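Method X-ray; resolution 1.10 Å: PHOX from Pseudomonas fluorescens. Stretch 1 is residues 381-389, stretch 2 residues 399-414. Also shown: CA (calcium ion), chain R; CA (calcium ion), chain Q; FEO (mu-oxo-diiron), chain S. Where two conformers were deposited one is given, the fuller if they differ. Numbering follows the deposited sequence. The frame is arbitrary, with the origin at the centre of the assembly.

Stretch 1 381-389: TRMDRPEWI
Stretch 2, residues 399-414: YCTLTNNAKRGEDGQP

Strands 386-389 and 399-402 run antiparallel, their directions 153° apart and their axes approaching to 4.8 Å. Pro386 faces Leu402 (CA to CA 4.5 Å) and Ile389 faces Cys400 (4.3 Å), both as non-hydrogen-bonded pairs; a bulge shifts the register by one between them, where Glu387 adopts phi/psi -114/-120. Backbone hydrogen bonds run from Thr403 N to Arg385 O (3.1 Å), Glu387 N to Thr401 O (2.9 Å) and Thr401 N to Trp388 O (3.1 Å).

The paired residues place their side chains on one face. Ile389 (m, t) brings CG1 to 3.6 Å from SG of Cys400 (t), and Leu402 (m, t) sets CD2 4.1 Å from Pro386 CG and CD1 3.9 Å from CE of Met383, whose chi angles are all m. Glu387 (m, t, chi3 -80°) starts sideways, but its carboxylate reaches the metals: OE1 and OE2 each lie 2.5 Å from the chain R calcium, and OE2 also binds FE2 of the diiron group at 2.2 Å and the chain Q calcium at 2.8 Å. Its OE1 lies 3.1 Å from Thr403 CB.

Arg385, at left-handed phi/psi 53/73, extends m, t, p so that its guanidinium lies with one face over Thr403 CG2 (CZ to CG2 3.4 Å); NH1 makes a weak hydrogen bond to Asn404 OD1 (3.1 Å).

Beyond the strands, Asp384 (m, chi2 -7°) points toward the second stretch. Its OD1 accepts from Asn405 ND2 (3.0 Å) and forms a salt bridge with Arg408 NE (2.8 Å). The t, p, p fold of Arg408 presents its guanidinium edge to this carboxylate, while NH2 also donates to Arg382 O (2.9 Å). Asn405 (t, chi2 3°) is held by a second ND2 bond, to Gln413 OE1 (2.8 Å), while its OD1 accepts from Lys407 N (2.9 Å) within the type I turn 405-408.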

# COMPACT_ATOMS: atom_id res chain seq x y z
N THR A 381 12.39 13.68 -9.64
CA THR A 381 11.22 14.50 -9.91
C THR A 381 10.17 14.35 -8.80
O THR A 381 9.72 13.24 -8.51
CB THR A 381 10.56 14.10 -11.24
OG1 THR A 381 11.53 14.18 -12.30
CG2 THR A 381 9.35 14.98 -11.55
N ARG A 382 9.77 15.47 -8.22
CA ARG A 382 8.73 15.48 -7.19
C ARG A 382 7.37 15.13 -7.79
O ARG A 382 6.99 15.69 -8.82
CB ARG A 382 8.68 16.86 -6.54
CG ARG A 382 9.98 17.24 -5.86
CD ARG A 382 9.85 18.56 -5.12
NE ARG A 382 9.07 18.39 -3.90
CZ ARG A 382 8.85 19.35 -3.01
NH1 ARG A 382 9.16 20.60 -3.33
NH2 ARG A 382 8.27 19.09 -1.85
N MET A 383 6.67 14.18 -7.17
CA MET A 383 5.47 13.58 -7.76
C MET A 383 4.22 13.86 -6.93
O MET A 383 4.28 14.08 -5.72
CB MET A 383 5.66 12.07 -7.91
CG MET A 383 6.87 11.67 -8.74
SD MET A 383 6.89 12.30 -10.43
CE MET A 383 5.62 11.28 -11.18
N ASP A 384 3.07 13.71 -7.59
CA ASP A 384 1.76 13.86 -6.95
C ASP A 384 1.34 12.58 -6.21
O ASP A 384 0.43 11.87 -6.63
CB ASP A 384 0.68 14.19 -8.00
CG ASP A 384 0.79 15.59 -8.59
OD1 ASP A 384 1.61 16.40 -8.12
OD2 ASP A 384 -0.03 15.86 -9.51
N ARG A 385 1.97 12.33 -5.07
CA ARG A 385 1.60 11.22 -4.17
C ARG A 385 1.53 9.88 -4.89
O ARG A 385 0.46 9.28 -5.04
CB ARG A 385 0.29 11.50 -3.46
CG ARG A 385 0.34 12.68 -2.51
CD ARG A 385 -0.94 12.76 -1.71
NE ARG A 385 -1.10 11.56 -0.91
CZ ARG A 385 -2.27 11.10 -0.48
NH1 ARG A 385 -3.33 11.89 -0.53
NH2 ARG A 385 -2.34 9.92 0.12
N PRO A 386 2.70 9.32 -5.22
CA PRO A 386 2.73 7.95 -5.71
C PRO A 386 2.15 6.98 -4.70
O PRO A 386 2.57 6.96 -3.54
CB PRO A 386 4.23 7.67 -5.91
CG PRO A 386 4.89 9.01 -5.92
CD PRO A 386 4.05 9.89 -5.06
N GLU A 387 1.18 6.18 -5.14
CA GLU A 387 0.70 5.08 -4.33
C GLU A 387 1.05 3.76 -5.03
O GLU A 387 2.23 3.48 -5.19
CB GLU A 387 -0.77 5.28 -3.91
CG GLU A 387 -0.89 6.43 -2.91
CD GLU A 387 -2.20 6.44 -2.14
OE1 GLU A 387 -3.20 6.92 -2.70
OE2 GLU A 387 -2.23 6.01 -0.95
N TRP A 388 0.08 2.93 -5.39
CA TRP A 388 0.44 1.58 -5.85
C TRP A 388 1.05 1.57 -7.23
O TRP A 388 0.65 2.32 -8.12
CB TRP A 388 -0.78 0.67 -5.87
CG TRP A 388 -1.32 0.32 -4.51
CD1 TRP A 388 -1.63 1.18 -3.47
CD2 TRP A 388 -1.88 -0.97 -4.14
NE1 TRP A 388 -2.31 0.50 -2.49
CE2 TRP A 388 -2.53 -0.77 -2.86
CE3 TRP A 388 -1.99 -2.20 -4.77
CZ2 TRP A 388 -3.22 -1.79 -2.22
CZ3 TRP A 388 -2.72 -3.21 -4.14
CH2 TRP A 388 -3.32 -3.00 -2.90
N ILE A 389 1.94 0.60 -7.43
CA ILE A 389 2.55 0.30 -8.72
C ILE A 389 2.25 -1.15 -9.08
O ILE A 389 2.31 -2.04 -8.21
CB ILE A 389 4.07 0.55 -8.67
CG1 ILE A 389 4.35 2.01 -8.32
CG2 ILE A 389 4.72 0.18 -10.00
CD1 ILE A 389 5.80 2.33 -8.03
N TYR A 399 2.50 0.65 -14.13
CA TYR A 399 1.44 1.63 -13.86
C TYR A 399 1.55 2.07 -12.41
O TYR A 399 1.77 1.24 -11.53
CB TYR A 399 0.06 1.01 -14.10
CG TYR A 399 -0.19 0.56 -15.52
CD1 TYR A 399 0.46 -0.55 -16.04
CD2 TYR A 399 -1.08 1.24 -16.33
CE1 TYR A 399 0.28 -0.92 -17.36
CE2 TYR A 399 -1.29 0.85 -17.64
CZ TYR A 399 -0.61 -0.22 -18.16
OH TYR A 399 -0.79 -0.54 -19.48
N CYS A 400 1.38 3.36 -12.16
CA CYS A 400 1.53 3.94 -10.84
C CYS A 400 0.43 4.98 -10.64
O CYS A 400 0.29 5.90 -11.45
CB CYS A 400 2.89 4.63 -10.73
SG CYS A 400 3.26 5.37 -9.12
N THR A 401 -0.32 4.87 -9.55
CA THR A 401 -1.26 5.92 -9.23
C THR A 401 -0.53 7.12 -8.62
O THR A 401 0.43 6.96 -7.86
CB THR A 401 -2.36 5.43 -8.28
OG1 THR A 401 -1.76 4.83 -7.14
CG2 THR A 401 -3.27 4.43 -8.98
N LEU A 402 -0.98 8.30 -9.01
CA LEU A 402 -0.55 9.56 -8.42
C LEU A 402 -1.83 10.18 -7.88
O LEU A 402 -2.67 10.68 -8.65
CB LEU A 402 0.10 10.43 -9.50
CG LEU A 402 1.34 9.85 -10.19
CD1 LEU A 402 1.79 10.76 -11.32
CD2 LEU A 402 2.46 9.68 -9.17
N THR A 403 -2.09 9.95 -6.60
CA THR A 403 -3.47 9.94 -6.15
C THR A 403 -4.11 11.33 -6.16
O THR A 403 -5.29 11.47 -6.48
CB THR A 403 -3.61 9.22 -4.79
OG1 THR A 403 -4.99 8.90 -4.58
CG2 THR A 403 -3.12 10.05 -3.62
N ASN A 404 -3.32 12.35 -5.82
CA ASN A 404 -3.70 13.76 -5.87
C ASN A 404 -2.53 14.58 -5.33
O ASN A 404 -1.52 14.01 -4.87
CB ASN A 404 -5.00 14.03 -5.09
CG ASN A 404 -4.97 13.48 -3.68
OD1 ASN A 404 -4.11 13.84 -2.87
ND2 ASN A 404 -5.95 12.63 -3.36
N ASN A 405 -2.61 15.90 -5.44
CA ASN A 405 -1.63 16.78 -4.82
C ASN A 405 -2.13 18.21 -4.83
O ASN A 405 -1.92 18.96 -5.78
CB ASN A 405 -0.28 16.70 -5.54
CG ASN A 405 0.78 17.54 -4.87
OD1 ASN A 405 0.54 18.16 -3.84
ND2 ASN A 405 2.00 17.48 -5.40
N ALA A 406 -2.77 18.58 -3.74
CA ALA A 406 -3.34 19.91 -3.60
C ALA A 406 -2.26 21.00 -3.66
O ALA A 406 -2.58 22.17 -3.89
CB ALA A 406 -4.11 20.00 -2.29
N LYS A 407 -1.00 20.63 -3.44
CA LYS A 407 0.06 21.62 -3.42
C LYS A 407 0.82 21.74 -4.74
O LYS A 407 1.71 22.57 -4.87
CB LYS A 407 1.06 21.33 -2.29
CG LYS A 407 0.48 21.42 -0.88
CD LYS A 407 1.50 20.93 0.13
CE LYS A 407 1.18 21.40 1.54
NZ LYS A 407 2.38 21.30 2.43
N ARG A 408 0.44 20.95 -5.74
CA ARG A 408 1.07 21.10 -7.05
C ARG A 408 0.88 22.53 -7.56
O ARG A 408 -0.21 23.10 -7.46
CB ARG A 408 0.49 20.10 -8.04
CG ARG A 408 1.07 20.17 -9.46
CD ARG A 408 2.57 19.95 -9.53
NE ARG A 408 2.97 18.67 -8.95
CZ ARG A 408 4.21 18.20 -8.93
NH1 ARG A 408 5.22 18.95 -9.37
NH2 ARG A 408 4.46 17.00 -8.42
N GLY A 409 1.97 23.13 -8.04
CA GLY A 409 1.96 24.52 -8.45
C GLY A 409 2.61 25.46 -7.46
O GLY A 409 2.99 26.57 -7.82
N GLU A 410 2.68 25.07 -6.19
CA GLU A 410 3.38 25.87 -5.21
C GLU A 410 4.87 25.87 -5.52
O GLU A 410 5.37 25.00 -6.25
CB GLU A 410 3.10 25.36 -3.79
CG GLU A 410 1.64 25.52 -3.40
CD GLU A 410 1.32 25.00 -2.01
OE1 GLU A 410 2.26 24.85 -1.19
OE2 GLU A 410 0.12 24.92 -1.69
N ASP A 411 5.57 26.89 -5.05
CA ASP A 411 7.00 26.98 -5.27
C ASP A 411 7.68 25.67 -4.89
O ASP A 411 7.49 25.16 -3.78
CB ASP A 411 7.59 28.13 -4.45
CG ASP A 411 7.41 29.48 -5.13
OD1 ASP A 411 6.69 29.55 -6.15
OD2 ASP A 411 7.87 30.49 -4.56
N GLY A 412 8.47 25.14 -5.81
CA GLY A 412 9.17 23.88 -5.59
C GLY A 412 8.46 22.67 -6.18
O GLY A 412 9.05 21.59 -6.26
N GLN A 413 7.18 22.82 -6.54
CA GLN A 413 6.41 21.75 -7.16
C GLN A 413 5.76 22.26 -8.44
O GLN A 413 4.55 22.42 -8.53
CB GLN A 413 5.34 21.22 -6.19
CG GLN A 413 5.94 20.62 -4.93
CD GLN A 413 4.94 19.81 -4.13
OE1 GLN A 413 4.38 18.82 -4.62
NE2 GLN A 413 4.76 20.17 -2.87
N PRO A 414 6.59 22.49 -9.47
CA PRO A 414 6.08 23.07 -10.70
C PRO A 414 5.12 22.13 -11.42
O PRO A 414 5.31 20.91 -11.43
CB PRO A 414 7.34 23.30 -11.53
CG PRO A 414 8.36 22.37 -10.97
CD PRO A 414 8.04 22.26 -9.51
CA CA R . -4.56 6.96 -0.57
CA CA Q . -3.29 3.55 -0.12
FE1 FEO S . -1.60 3.70 3.12
FE2 FEO S . -0.69 5.87 0.57
O FEO S . -1.95 4.77 1.52
O HOH W 1 7.80 17.92 -10.16
O HOH W 2 -6.44 11.04 -0.96
O HOH W 3 -3.83 7.67 1.59
O HOH W 4 -2.80 1.11 0.26
O HOH W 5 -3.49 2.79 2.60
O HOH W 6 -5.47 2.33 -0.16
O HOH W 7 -4.76 5.20 1.31